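PDB 3FCY: xylan esterase 1, which is an alpha/beta hydrolase of carbohydrate esterase family 7 that probably removes acetyl groups from xylan and related esters. Local coordinates for residues R91-H96 with Q148-V152; M297-C301 with Y325-P329; I286-M292 with I313-D318; F79-L85 with A97-K103. One frame throughout, in Å; residues are numbered along the deposited sequence.

Interaction 1. Residues R91-H96 with Q148-V152; sequences RGARIH and QSQDV
Gln150 grips Arg94 at both ends of its backbone unit, and this is the close-fitting part of the contact. Its main-chain N donates to Arg94 O, while its side-chain OE1 takes the N-H of Arg94 at 3.0 Å. That bond is nearly straight at 167°, the donor tilted somewhat from the carbonyl plane of the amide. CG of Gln150 stands anti to its backbone N (chi1 165°) and the chain runs on extended, which carries the amide back alongside Arg94. Replacing Gln150 with an alanine would probably leave Arg94 N without this acceptor and open a gap beside Arg94 CB. Two residues along the strand from Arg94, His96 N donates to Ser149 OG at 2.8 Å, a hydroxyl that also bonds Asp141 O. The loop 148-152, which follows strand 136-140 of the alpha/beta hydrolase sheet, thus runs antiparallel to the start of strand 94-102 (end-to-end directions 176° apart), with side-chain acceptors in two of the three hydrogen bonds. Toward the turn the fit relaxes into apolar contact: Val152 CG1 lies 4.0 Å from Ala93 CB, and its CG2 is 3.9 Å from Arg91 CB. At the far end exposed Gln148 lays CB over one face of the His96 ring, 4.0 Å from CG.

Interaction 2. Residues M297-C301 with Y325-P329; sequences MDQVC and YGHEP
The imidazole of His327 has Val300 over one face and Asp298 at its edge: Val300 CG1 sits 3.6 Å from the ring centroid, only 3° off the normal, a CH-pi contact, while Asp298 OD2 lies in the ring plane. Cys301 SG approaches obliquely, 4.2 Å from the same centroid. Asp298 and His327 are the predicted charge-relay residues of the alpha/beta hydrolase catalytic triad, carried on the loops after strands 289-295 and 317-322; His327 NE2 bonds the predicted nucleophile, Ser208. ND1 of His327 donates to the syn lone pair of Asp298 OD2 at 2.7 Å, although the carboxylate and ring planes stand 77° apart. Asp298 is itself held by the backbone, for OD1 accepts the N-H of Cys301 in an Asx motif, from above the carboxylate plane, with a weaker bond from Val300 N. In place of His327, an alanine would probably leave Asp298 OD2 without its ND1 partner and Val300 CG1 without the ring it packs on, and would break the relay to Ser208. A backbone bond, Met297 N to Tyr325 O, ties the loops beside the site. Next to it, Gly326 N donates at 179° to the anti lone pair of Glu328 OE2, 2.9 Å away.

Interaction 3. Residues I286-M292 with I313-D318; sequences IKGDVLM and IQSKKD
Val290 and Ile313 reach toward each other tip to tip, CG1 of Val290 meeting CD1 of Ile313 at 3.8 Å, and the Met292 chain crosses Ile313 obliquely, its SD 4.1 Å from that same CD1. Val290 and Met292 lie on strand 289-295, which with helix 303-310 and strand 317-322 forms a beta-alpha-beta unit; Ile313 lies in the loop before the second strand. The parallel ladder is seen in Val290 N donating to Lys316 O and Met292 N to Asp318 O, with a weak bond from Asp318 N to Val290 O between them. Helix 209-220 extends the apolar patch, touching Ile286 and Ile313 through Leu215. Where the strands begin, Ser315 turns its hydroxyl between its own backbone N and carbonyl carbon (chi1 58°), which aims OG at Gly288 O, 2.6 Å away and nearly in line with the carbonyl (C=O...donor angle 161°). Nearby the Lys316 chain, bent at chi2, passes obliquely over Asp289, with Lys316 CB 3.3 Å from Asp289 OD1; the charged ends do not meet, and Asp289 OD2 instead forms salt bridges with Lys226 and Arg225. Lys316 NZ forms a salt bridge with Asp318 OD2, its hydrogen bond weak. One water joins the two strands here, accepting from Lys316 NZ and donating to Asp318 OD2 and, at 2.8 Å, to Val290 O.

Interaction 4. Residues F79-L85 with A97-K103; sequences FAECYDL and AKYIKPK
Strands 80-85 and 97-102 run antiparallel, their axes 4.5 Å apart at closest approach and their directions 166° apart, with paired backbone bonds at Glu81-Lys101, Tyr83-Tyr99 and Leu85-Ala97; Lys103 N adds one more to Phe79 O. On the face carrying Tyr83 and Tyr99, the two tyrosines lie side by side and point the same way, Tyr83 CD2 to Tyr99 CD2 at 3.8 Å. The ring planes of Tyr83 and Tyr99 meet at 36° with centroids 5.8 Å apart, an oblique pairing. The two rings get there by different first torsions: Tyr83 CG stands anti to its carbonyl carbon, whereas CG of Tyr99 lies opposite the backbone N (chi1 168°). Tyr99 also backs its CB against Leu85 CB at 4.1 Å, and its hydroxyl bonds Glu196. The pair of strands is a beta hairpin, strands 80-88 and 94-102, on the antiparallel side of the large mixed sheet, flanked by strand 69-72 beyond Tyr83 and by 136-140 beyond Tyr99. On the other face, Ile100 CG2 touches both Ala80 CB at 4.0 Å and Cys82 SG at 4.1 Å. Farther along this face Asp84 and Lys98 share a water that donates to Asp84 OD2 and accepts from Lys98 NZ, Asp84 OD2 and Lys98 NZ themselves standing 5.6 Å apart; the same OD2 also receives His96 NE2, and the same NZ bonds Gly122 O and Ser121 OG.

Overall arrangement
From the N terminus, interaction 4 comes first, closing the short hairpin between 79-85 and 97-103. Interaction 1 crosses it: segment 91-96 lies within that hairpin, yet pairs with 148-152 beyond it, closing a loop of 51 residues, so strand 94-102 serves both contacts and they touch along it. Much later in the chain, interactions 3 and 2 cross in the same way, since 297-301 falls between 286-292 and 313-318 while 325-329 follows them. Interaction 3 closes the 20-residue crossover through helix 303-310 and joins the last two strands of the sheet; interaction 2 closes the 23 residues between 297-301 and 325-329 and joins the loops leaving those strands.

Interaction 1. Residues R91-H96 with Q148-V152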
loop_
_atom_site.group_PDB
_atom_site.type_symbol
_atom_site.label_atom_id
_atom_site.label_comp_id
_atom_site.label_asym_id
_atom_site.label_seq_id
_atom_site.Cartn_x
_atom_site.Cartn_y
_atom_site.Cartn_z
ATOM N N ARG A 91 38.947 -19.855 0.640
ATOM C CA ARG A 91 38.707 -19.835 -0.799
ATOM C C ARG A 91 39.391 -18.662 -1.503
ATOM O O ARG A 91 39.020 -18.295 -2.620
ATOM C CB ARG A 91 37.196 -19.834 -1.094
ATOM C CG ARG A 91 36.419 -20.958 -0.394
ATOM C CD ARG A 91 37.094 -22.316 -0.583
ATOM N NE ARG A 91 36.579 -23.343 0.327
ATOM C CZ ARG A 91 35.409 -23.967 0.190
ATOM N NH1 ARG A 91 34.606 -23.677 -0.829
ATOM N NH2 ARG A 91 35.042 -24.890 1.071
ATOM N N GLY A 92 40.387 -18.080 -0.838
ATOM C CA GLY A 92 41.140 -16.979 -1.415
ATOM C C GLY A 92 40.471 -15.618 -1.492
ATOM O O GLY A 92 40.991 -14.713 -2.144
ATOM N N ALA A 93 39.331 -15.454 -0.831
ATOM C CA ALA A 93 38.620 -14.176 -0.863
ATOM C C ALA A 93 39.323 -13.089 -0.048
ATOM O O ALA A 93 39.701 -13.305 1.100
ATOM C CB ALA A 93 37.193 -14.361 -0.360
ATOM N N ARG A 94 39.493 -11.919 -0.653
ATOM C CA ARG A 94 40.130 -10.796 0.021
ATOM C C ARG A 94 39.031 -10.070 0.804
ATOM O O ARG A 94 38.117 -9.497 0.213
ATOM C CB ARG A 94 40.758 -9.863 -1.021
ATOM C CG ARG A 94 41.821 -8.928 -0.480
ATOM C CD ARG A 94 43.023 -9.693 0.077
ATOM N NE ARG A 94 44.094 -8.780 0.463
ATOM C CZ ARG A 94 45.041 -9.067 1.350
ATOM N NH1 ARG A 94 45.060 -10.248 1.954
ATOM N NH2 ARG A 94 45.970 -8.164 1.639
ATOM N N ILE A 95 39.115 -10.112 2.132
ATOM C CA ILE A 95 38.114 -9.483 2.993
ATOM C C ILE A 95 38.547 -8.094 3.456
ATOM O O ILE A 95 39.731 -7.847 3.703
ATOM C CB ILE A 95 37.843 -10.350 4.247
ATOM C CG1 ILE A 95 37.627 -11.812 3.841
ATOM C CG2 ILE A 95 36.617 -9.828 4.993
ATOM C CD1 ILE A 95 36.451 -12.042 2.893
ATOM N N HIS A 96 37.583 -7.187 3.579
ATOM C CA HIS A 96 37.872 -5.827 4.013
ATOM C C HIS A 96 37.148 -5.443 5.296
ATOM O O HIS A 96 36.035 -5.898 5.562
ATOM C CB HIS A 96 37.517 -4.829 2.903
ATOM C CG HIS A 96 37.540 -3.396 3.344
ATOM N ND1 HIS A 96 36.453 -2.779 3.925
ATOM C CD2 HIS A 96 38.520 -2.464 3.297
ATOM C CE1 HIS A 96 36.762 -1.528 4.215
ATOM N NE2 HIS A 96 38.011 -1.311 3.844
ATOM N N GLN A 148 33.474 -3.652 0.465
ATOM C CA GLN A 148 34.611 -4.005 -0.377
ATOM C C GLN A 148 35.164 -5.410 -0.170
ATOM O O GLN A 148 36.320 -5.678 -0.501
ATOM C CB GLN A 148 35.733 -2.986 -0.182
ATOM C CG GLN A 148 35.399 -1.608 -0.718
ATOM C CD GLN A 148 35.100 -1.633 -2.205
ATOM O OE1 GLN A 148 35.931 -2.067 -3.008
ATOM N NE2 GLN A 148 33.910 -1.167 -2.582
ATOM N N SER A 149 34.353 -6.311 0.374
ATOM C CA SER A 149 34.812 -7.681 0.580
ATOM C C SER A 149 34.420 -8.542 -0.610
ATOM O O SER A 149 33.316 -8.434 -1.146
ATOM C CB SER A 149 34.236 -8.267 1.871
ATOM O OG SER A 149 34.859 -7.669 2.996
ATOM N N GLN A 150 35.338 -9.413 -1.008
ATOM C CA GLN A 150 35.137 -10.280 -2.158
ATOM C C GLN A 150 34.430 -11.613 -1.919
ATOM O O GLN A 150 34.632 -12.274 -0.899
ATOM C CB GLN A 150 36.504 -10.516 -2.813
ATOM C CG GLN A 150 36.599 -11.660 -3.799
ATOM C CD GLN A 150 38.028 -11.831 -4.303
ATOM O OE1 GLN A 150 38.986 -11.612 -3.559
ATOM N NE2 GLN A 150 38.175 -12.233 -5.564
ATOM N N ASP A 151 33.577 -11.975 -2.875
ATOM C CA ASP A 151 32.853 -13.246 -2.885
ATOM C C ASP A 151 33.373 -13.890 -4.164
ATOM O O ASP A 151 32.996 -13.484 -5.269
ATOM C CB ASP A 151 31.335 -13.028 -2.987
ATOM C CG ASP A 151 30.563 -14.328 -3.230
ATOM O OD1 ASP A 151 31.145 -15.422 -3.071
ATOM O OD2 ASP A 151 29.359 -14.258 -3.569
ATOM N N VAL A 152 34.265 -14.867 -4.015
ATOM C CA VAL A 152 34.858 -15.542 -5.164
ATOM C C VAL A 152 33.859 -16.416 -5.915
ATOM O O VAL A 152 34.150 -16.906 -7.006
ATOM C CB VAL A 152 36.074 -16.414 -4.741
ATOM C CG1 VAL A 152 37.177 -15.527 -4.172
ATOM C CG2 VAL A 152 35.650 -17.456 -3.718
#

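Interaction 2. Residues M297-C301 with Y325-P329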
loop_
_atom_site.group_PDB
_atom_site.type_symbol
_atom_site.label_atom_id
_atom_site.label_comp_id
_atom_site.label_asym_id
_atom_site.label_seq_id
_atom_site.Cartn_x
_atom_site.Cartn_y
_atom_site.Cartn_z
ATOM N N MET A 297 7.299 -6.343 17.715
ATOM C CA MET A 297 6.541 -6.001 16.517
ATOM C C MET A 297 7.377 -6.325 15.276
ATOM O O MET A 297 6.973 -6.037 14.151
ATOM C CB MET A 297 6.189 -4.508 16.511
ATOM C CG MET A 297 5.271 -4.063 17.647
ATOM S SD MET A 297 3.727 -4.993 17.696
ATOM C CE MET A 297 2.799 -4.160 16.389
ATOM N N ASP A 298 8.545 -6.925 15.493
ATOM C CA ASP A 298 9.456 -7.267 14.401
ATOM C C ASP A 298 8.989 -8.465 13.582
ATOM O O ASP A 298 9.013 -9.599 14.064
ATOM C CB ASP A 298 10.854 -7.566 14.956
ATOM C CG ASP A 298 11.913 -7.644 13.866
ATOM O OD1 ASP A 298 11.579 -8.040 12.726
ATOM O OD2 ASP A 298 13.087 -7.323 14.153
ATOM N N GLN A 299 8.573 -8.215 12.343
ATOM C CA GLN A 299 8.131 -9.291 11.462
ATOM C C GLN A 299 9.242 -9.717 10.500
ATOM O O GLN A 299 9.120 -10.725 9.806
ATOM C CB GLN A 299 6.878 -8.866 10.686
ATOM C CG GLN A 299 5.612 -8.918 11.536
ATOM C CD GLN A 299 4.390 -8.379 10.819
ATOM O OE1 GLN A 299 4.087 -8.777 9.694
ATOM N NE2 GLN A 299 3.674 -7.475 11.476
ATOM N N VAL A 300 10.324 -8.942 10.466
ATOM C CA VAL A 300 11.471 -9.249 9.618
ATOM C C VAL A 300 12.231 -10.397 10.293
ATOM O O VAL A 300 12.578 -11.394 9.658
ATOM C CB VAL A 300 12.392 -8.020 9.480
ATOM C CG1 VAL A 300 13.594 -8.352 8.608
ATOM C CG2 VAL A 300 11.609 -6.862 8.882
ATOM N N CYS A 301 12.491 -10.236 11.587
ATOM C CA CYS A 301 13.158 -11.261 12.379
ATOM C C CYS A 301 12.193 -11.587 13.515
ATOM O O CYS A 301 12.278 -11.020 14.610
ATOM C CB CYS A 301 14.488 -10.754 12.948
ATOM S SG CYS A 301 15.825 -10.564 11.726
ATOM N N TYR A 325 8.492 -2.024 19.382
ATOM C CA TYR A 325 9.476 -1.850 18.324
ATOM C C TYR A 325 9.514 -3.020 17.359
ATOM O O TYR A 325 9.206 -4.156 17.727
ATOM C CB TYR A 325 10.877 -1.633 18.913
ATOM C CG TYR A 325 11.099 -0.247 19.476
ATOM C CD1 TYR A 325 10.564 0.124 20.710
ATOM C CD2 TYR A 325 11.838 0.700 18.764
ATOM C CE1 TYR A 325 10.760 1.410 21.222
ATOM C CE2 TYR A 325 12.038 1.982 19.263
ATOM C CZ TYR A 325 11.500 2.331 20.489
ATOM O OH TYR A 325 11.711 3.596 20.981
ATOM N N GLY A 326 9.883 -2.719 16.116
ATOM C CA GLY A 326 9.999 -3.738 15.088
ATOM C C GLY A 326 11.472 -3.953 14.767
ATOM O O GLY A 326 12.314 -3.928 15.668
ATOM N N HIS A 327 11.782 -4.152 13.487
ATOM C CA HIS A 327 13.156 -4.376 13.040
ATOM C C HIS A 327 13.820 -3.007 12.936
ATOM O O HIS A 327 13.967 -2.458 11.847
ATOM C CB HIS A 327 13.141 -5.049 11.672
ATOM C CG HIS A 327 14.395 -5.800 11.359
ATOM N ND1 HIS A 327 14.754 -6.952 12.022
ATOM C CD2 HIS A 327 15.366 -5.573 10.443
ATOM C CE1 HIS A 327 15.891 -7.406 11.525
ATOM N NE2 HIS A 327 16.284 -6.587 10.567
ATOM N N GLU A 328 14.250 -2.471 14.072
ATOM C CA GLU A 328 14.816 -1.132 14.094
ATOM C C GLU A 328 15.573 -0.885 15.394
ATOM O O GLU A 328 15.401 -1.615 16.365
ATOM C CB GLU A 328 13.665 -0.134 14.029
ATOM C CG GLU A 328 12.764 -0.269 15.264
ATOM C CD GLU A 328 11.512 0.580 15.218
ATOM O OE1 GLU A 328 11.617 1.801 14.972
ATOM O OE2 GLU A 328 10.419 0.022 15.445
ATOM N N PRO A 329 16.408 0.164 15.428
ATOM C CA PRO A 329 17.165 0.485 16.640
ATOM C C PRO A 329 16.163 0.796 17.755
ATOM O O PRO A 329 15.173 1.490 17.528
ATOM C CB PRO A 329 17.963 1.721 16.230
ATOM C CG PRO A 329 18.172 1.518 14.765
ATOM C CD PRO A 329 16.820 1.028 14.308
#

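Interaction 3. Residues I286-M292 with I313-D318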
loop_
_atom_site.group_PDB
_atom_site.type_symbol
_atom_site.label_atom_id
_atom_site.label_comp_id
_atom_site.label_asym_id
_atom_site.label_seq_id
_atom_site.Cartn_x
_atom_site.Cartn_y
_atom_site.Cartn_z
ATOM N N ILE A 286 29.094 -20.316 22.360
ATOM C CA ILE A 286 29.481 -19.017 22.886
ATOM C C ILE A 286 29.908 -19.094 24.354
ATOM O O ILE A 286 29.258 -19.750 25.168
ATOM C CB ILE A 286 28.320 -18.011 22.724
ATOM C CG1 ILE A 286 27.970 -17.889 21.234
ATOM C CG2 ILE A 286 28.705 -16.657 23.321
ATOM C CD1 ILE A 286 26.814 -16.965 20.934
ATOM N N LYS A 287 31.010 -18.423 24.677
ATOM C CA LYS A 287 31.533 -18.412 26.039
ATOM C C LYS A 287 31.439 -17.015 26.644
ATOM O O LYS A 287 31.303 -16.863 27.857
ATOM C CB LYS A 287 32.999 -18.859 26.050
ATOM C CG LYS A 287 33.281 -20.123 25.248
ATOM C CD LYS A 287 32.578 -21.341 25.820
ATOM C CE LYS A 287 33.201 -21.777 27.137
ATOM N NZ LYS A 287 32.557 -23.011 27.682
ATOM N N GLY A 288 31.515 -15.996 25.795
ATOM C CA GLY A 288 31.448 -14.630 26.285
ATOM C C GLY A 288 30.077 -14.270 26.815
ATOM O O GLY A 288 29.122 -15.027 26.639
ATOM N N ASP A 289 29.979 -13.121 27.479
ATOM C CA ASP A 289 28.700 -12.661 28.012
ATOM C C ASP A 289 27.887 -12.107 26.849
ATOM O O ASP A 289 28.436 -11.470 25.947
ATOM C CB ASP A 289 28.905 -11.568 29.064
ATOM C CG ASP A 289 29.804 -12.016 30.206
ATOM O OD1 ASP A 289 29.758 -13.211 30.575
ATOM O OD2 ASP A 289 30.547 -11.168 30.742
ATOM N N VAL A 290 26.580 -12.337 26.878
ATOM C CA VAL A 290 25.709 -11.880 25.804
ATOM C C VAL A 290 24.599 -10.930 26.246
ATOM O O VAL A 290 23.986 -11.114 27.295
ATOM C CB VAL A 290 25.050 -13.086 25.099
ATOM C CG1 VAL A 290 24.206 -12.609 23.916
ATOM C CG2 VAL A 290 26.125 -14.068 24.636
ATOM N N LEU A 291 24.368 -9.899 25.442
ATOM C CA LEU A 291 23.297 -8.939 25.686
ATOM C C LEU A 291 22.564 -8.829 24.357
ATOM O O LEU A 291 23.162 -8.475 23.336
ATOM C CB LEU A 291 23.836 -7.559 26.080
ATOM C CG LEU A 291 22.754 -6.470 26.185
ATOM C CD1 LEU A 291 21.767 -6.826 27.302
ATOM C CD2 LEU A 291 23.393 -5.113 26.457
ATOM N N MET A 292 21.274 -9.140 24.365
ATOM C CA MET A 292 20.483 -9.076 23.144
ATOM C C MET A 292 19.257 -8.193 23.334
ATOM O O MET A 292 18.912 -7.829 24.459
ATOM C CB MET A 292 20.036 -10.487 22.737
ATOM C CG MET A 292 21.169 -11.422 22.325
ATOM S SD MET A 292 20.595 -13.108 21.939
ATOM C CE MET A 292 19.382 -12.761 20.693
ATOM N N ILE A 313 21.853 -20.230 24.222
ATOM C CA ILE A 313 23.087 -19.695 24.784
ATOM C C ILE A 313 23.224 -20.187 26.226
ATOM O O ILE A 313 22.271 -20.123 27.007
ATOM C CB ILE A 313 23.074 -18.149 24.755
ATOM C CG1 ILE A 313 23.114 -17.661 23.302
ATOM C CG2 ILE A 313 24.252 -17.593 25.544
ATOM C CD1 ILE A 313 23.028 -16.159 23.151
ATOM N N GLN A 314 24.412 -20.677 26.569
ATOM C CA GLN A 314 24.676 -21.205 27.904
ATOM C C GLN A 314 25.525 -20.290 28.778
ATOM O O GLN A 314 25.607 -20.493 29.985
ATOM C CB GLN A 314 25.359 -22.573 27.803
ATOM C CG GLN A 314 24.570 -23.608 27.022
ATOM C CD GLN A 314 25.253 -24.969 27.000
ATOM O OE1 GLN A 314 26.418 -25.087 26.611
ATOM N NE2 GLN A 314 24.526 -26.003 27.413
ATOM N N SER A 315 26.166 -19.292 28.176
ATOM C CA SER A 315 26.993 -18.368 28.945
ATOM C C SER A 315 26.115 -17.313 29.610
ATOM O O SER A 315 24.893 -17.354 29.489
ATOM C CB SER A 315 28.030 -17.699 28.038
ATOM O OG SER A 315 27.411 -17.000 26.974
ATOM N N LYS A 316 26.735 -16.378 30.319
ATOM C CA LYS A 316 25.989 -15.322 30.997
ATOM C C LYS A 316 25.267 -14.524 29.916
ATOM O O LYS A 316 25.883 -14.091 28.941
ATOM C CB LYS A 316 26.953 -14.436 31.795
ATOM C CG LYS A 316 26.290 -13.396 32.691
ATOM C CD LYS A 316 26.078 -12.079 31.970
ATOM C CE LYS A 316 25.608 -10.996 32.936
ATOM N NZ LYS A 316 25.604 -9.644 32.301
ATOM N N LYS A 317 23.961 -14.331 30.086
ATOM C CA LYS A 317 23.173 -13.621 29.082
ATOM C C LYS A 317 21.980 -12.849 29.638
ATOM O O LYS A 317 21.504 -13.107 30.746
ATOM C CB LYS A 317 22.659 -14.626 28.052
ATOM C CG LYS A 317 21.647 -15.598 28.654
ATOM C CD LYS A 317 21.281 -16.729 27.709
ATOM C CE LYS A 317 20.210 -17.616 28.325
ATOM N NZ LYS A 317 19.849 -18.761 27.446
ATOM N N ASP A 318 21.496 -11.910 28.830
ATOM C CA ASP A 318 20.344 -11.083 29.164
ATOM C C ASP A 318 19.729 -10.585 27.856
ATOM O O ASP A 318 20.437 -10.385 26.863
ATOM C CB ASP A 318 20.767 -9.889 30.031
ATOM C CG ASP A 318 21.163 -10.301 31.447
ATOM O OD1 ASP A 318 20.272 -10.749 32.205
ATOM O OD2 ASP A 318 22.361 -10.183 31.800
HETATM O O HOH W 1 26.603 -20.570 25.001
HETATM O O HOH W 2 29.948 -15.634 29.787
HETATM O O HOH W 3 28.307 -9.223 32.083
HETATM O O HOH W 4 24.528 -10.101 29.899
#

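Interaction 4. Residues F79-L85 with A97-K103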
loop_
_atom_site.group_PDB
_atom_site.type_symbol
_atom_site.label_atom_id
_atom_site.label_comp_id
_atom_site.label_asym_id
_atom_site.label_seq_id
_atom_site.Cartn_x
_atom_site.Cartn_y
_atom_site.Cartn_z
ATOM N N PHE A 79 43.354 12.093 16.768
ATOM C CA PHE A 79 43.394 11.251 17.961
ATOM C C PHE A 79 43.372 9.744 17.727
ATOM O O PHE A 79 43.288 8.965 18.680
ATOM C CB PHE A 79 42.244 11.638 18.886
ATOM C CG PHE A 79 40.898 11.557 18.234
ATOM C CD1 PHE A 79 40.167 10.377 18.266
ATOM C CD2 PHE A 79 40.373 12.654 17.568
ATOM C CE1 PHE A 79 38.928 10.295 17.642
ATOM C CE2 PHE A 79 39.135 12.583 16.941
ATOM C CZ PHE A 79 38.411 11.402 16.977
ATOM N N ALA A 80 43.454 9.331 16.468
ATOM C CA ALA A 80 43.453 7.909 16.150
ATOM C C ALA A 80 43.950 7.662 14.733
ATOM O O ALA A 80 44.027 8.582 13.920
ATOM C CB ALA A 80 42.047 7.331 16.315
ATOM N N GLU A 81 44.291 6.408 14.454
ATOM C CA GLU A 81 44.756 6.010 13.134
ATOM C C GLU A 81 43.636 5.228 12.455
ATOM O O GLU A 81 43.139 4.242 13.001
ATOM C CB GLU A 81 46.006 5.131 13.244
ATOM C CG GLU A 81 47.270 5.875 13.664
ATOM C CD GLU A 81 47.570 7.058 12.763
ATOM O OE1 GLU A 81 47.539 6.890 11.524
ATOM O OE2 GLU A 81 47.836 8.157 13.290
ATOM N N CYS A 82 43.236 5.678 11.272
ATOM C CA CYS A 82 42.171 5.018 10.522
ATOM C C CYS A 82 42.766 4.259 9.346
ATOM O O CYS A 82 43.351 4.857 8.442
ATOM C CB CYS A 82 41.157 6.047 10.023
ATOM S SG CYS A 82 40.270 6.886 11.355
ATOM N N TYR A 83 42.610 2.941 9.370
ATOM C CA TYR A 83 43.149 2.080 8.323
ATOM C C TYR A 83 42.107 1.188 7.666
ATOM O O TYR A 83 41.140 0.750 8.303
ATOM C CB TYR A 83 44.219 1.144 8.894
ATOM C CG TYR A 83 45.409 1.811 9.538
ATOM C CD1 TYR A 83 46.335 2.521 8.773
ATOM C CD2 TYR A 83 45.631 1.699 10.910
ATOM C CE1 TYR A 83 47.458 3.101 9.362
ATOM C CE2 TYR A 83 46.748 2.272 11.507
ATOM C CZ TYR A 83 47.656 2.972 10.729
ATOM O OH TYR A 83 48.760 3.544 11.319
ATOM N N ASP A 84 42.327 0.915 6.385
ATOM C CA ASP A 84 41.487 -0.002 5.642
ATOM C C ASP A 84 42.293 -1.288 5.772
ATOM O O ASP A 84 43.441 -1.362 5.324
ATOM C CB ASP A 84 41.374 0.425 4.179
ATOM C CG ASP A 84 40.350 1.518 3.976
ATOM O OD1 ASP A 84 40.676 2.538 3.341
ATOM O OD2 ASP A 84 39.210 1.350 4.455
ATOM N N LEU A 85 41.709 -2.285 6.428
ATOM C CA LEU A 85 42.386 -3.549 6.643
ATOM C C LEU A 85 41.883 -4.623 5.682
ATOM O O LEU A 85 40.677 -4.770 5.478
ATOM C CB LEU A 85 42.183 -3.996 8.096
ATOM C CG LEU A 85 42.838 -5.294 8.581
ATOM C CD1 LEU A 85 42.862 -5.308 10.111
ATOM C CD2 LEU A 85 42.090 -6.499 8.046
ATOM N N ALA A 97 37.803 -4.603 6.089
ATOM C CA ALA A 97 37.240 -4.116 7.338
ATOM C C ALA A 97 37.872 -2.779 7.683
ATOM O O ALA A 97 39.062 -2.562 7.431
ATOM C CB ALA A 97 37.500 -5.113 8.470
ATOM N N LYS A 98 37.067 -1.873 8.228
ATOM C CA LYS A 98 37.579 -0.586 8.663
ATOM C C LYS A 98 38.321 -0.920 9.949
ATOM O O LYS A 98 37.923 -1.832 10.670
ATOM C CB LYS A 98 36.436 0.395 8.961
ATOM C CG LYS A 98 35.816 1.044 7.728
ATOM C CD LYS A 98 34.717 2.030 8.129
ATOM C CE LYS A 98 34.300 2.909 6.958
ATOM N NZ LYS A 98 33.821 2.109 5.797
ATOM N N TYR A 99 39.394 -0.192 10.233
ATOM C CA TYR A 99 40.190 -0.433 11.435
ATOM C C TYR A 99 40.644 0.900 12.013
ATOM O O TYR A 99 41.420 1.628 11.391
ATOM C CB TYR A 99 41.388 -1.326 11.076
ATOM C CG TYR A 99 42.480 -1.462 12.125
ATOM C CD1 TYR A 99 42.179 -1.590 13.482
ATOM C CD2 TYR A 99 43.822 -1.524 11.742
ATOM C CE1 TYR A 99 43.193 -1.781 14.435
ATOM C CE2 TYR A 99 44.837 -1.717 12.678
ATOM C CZ TYR A 99 44.516 -1.845 14.021
ATOM O OH TYR A 99 45.528 -2.055 14.935
ATOM N N ILE A 100 40.129 1.223 13.197
ATOM C CA ILE A 100 40.463 2.471 13.871
ATOM C C ILE A 100 41.205 2.158 15.166
ATOM O O ILE A 100 40.706 1.437 16.032
ATOM C CB ILE A 100 39.201 3.289 14.200
ATOM C CG1 ILE A 100 38.317 3.405 12.952
ATOM C CG2 ILE A 100 39.601 4.674 14.687
ATOM C CD1 ILE A 100 36.963 4.046 13.212
ATOM N N LYS A 101 42.403 2.715 15.284
ATOM C CA LYS A 101 43.252 2.492 16.442
ATOM C C LYS A 101 43.490 3.803 17.180
ATOM O O LYS A 101 43.992 4.769 16.602
ATOM C CB LYS A 101 44.585 1.901 15.974
ATOM C CG LYS A 101 45.577 1.593 17.069
ATOM C CD LYS A 101 46.898 1.141 16.464
ATOM C CE LYS A 101 47.945 0.897 17.540
ATOM N NZ LYS A 101 49.254 0.507 16.943
ATOM N N PRO A 102 43.126 3.857 18.471
ATOM C CA PRO A 102 43.327 5.084 19.244
ATOM C C PRO A 102 44.812 5.352 19.472
ATOM O O PRO A 102 45.606 4.418 19.612
ATOM C CB PRO A 102 42.583 4.793 20.546
ATOM C CG PRO A 102 42.779 3.315 20.715
ATOM C CD PRO A 102 42.552 2.788 19.312
ATOM N N LYS A 103 45.190 6.626 19.495
ATOM C CA LYS A 103 46.580 6.989 19.727
ATOM C C LYS A 103 46.851 7.035 21.225
ATOM O O LYS A 103 47.053 8.102 21.799
ATOM C CB LYS A 103 46.901 8.354 19.108
ATOM C CG LYS A 103 47.098 8.354 17.598
ATOM C CD LYS A 103 47.545 9.739 17.149
ATOM C CE LYS A 103 47.825 9.807 15.662
ATOM N NZ LYS A 103 48.274 11.178 15.274
HETATM O O HOH W 5 36.282 1.989 4.270
#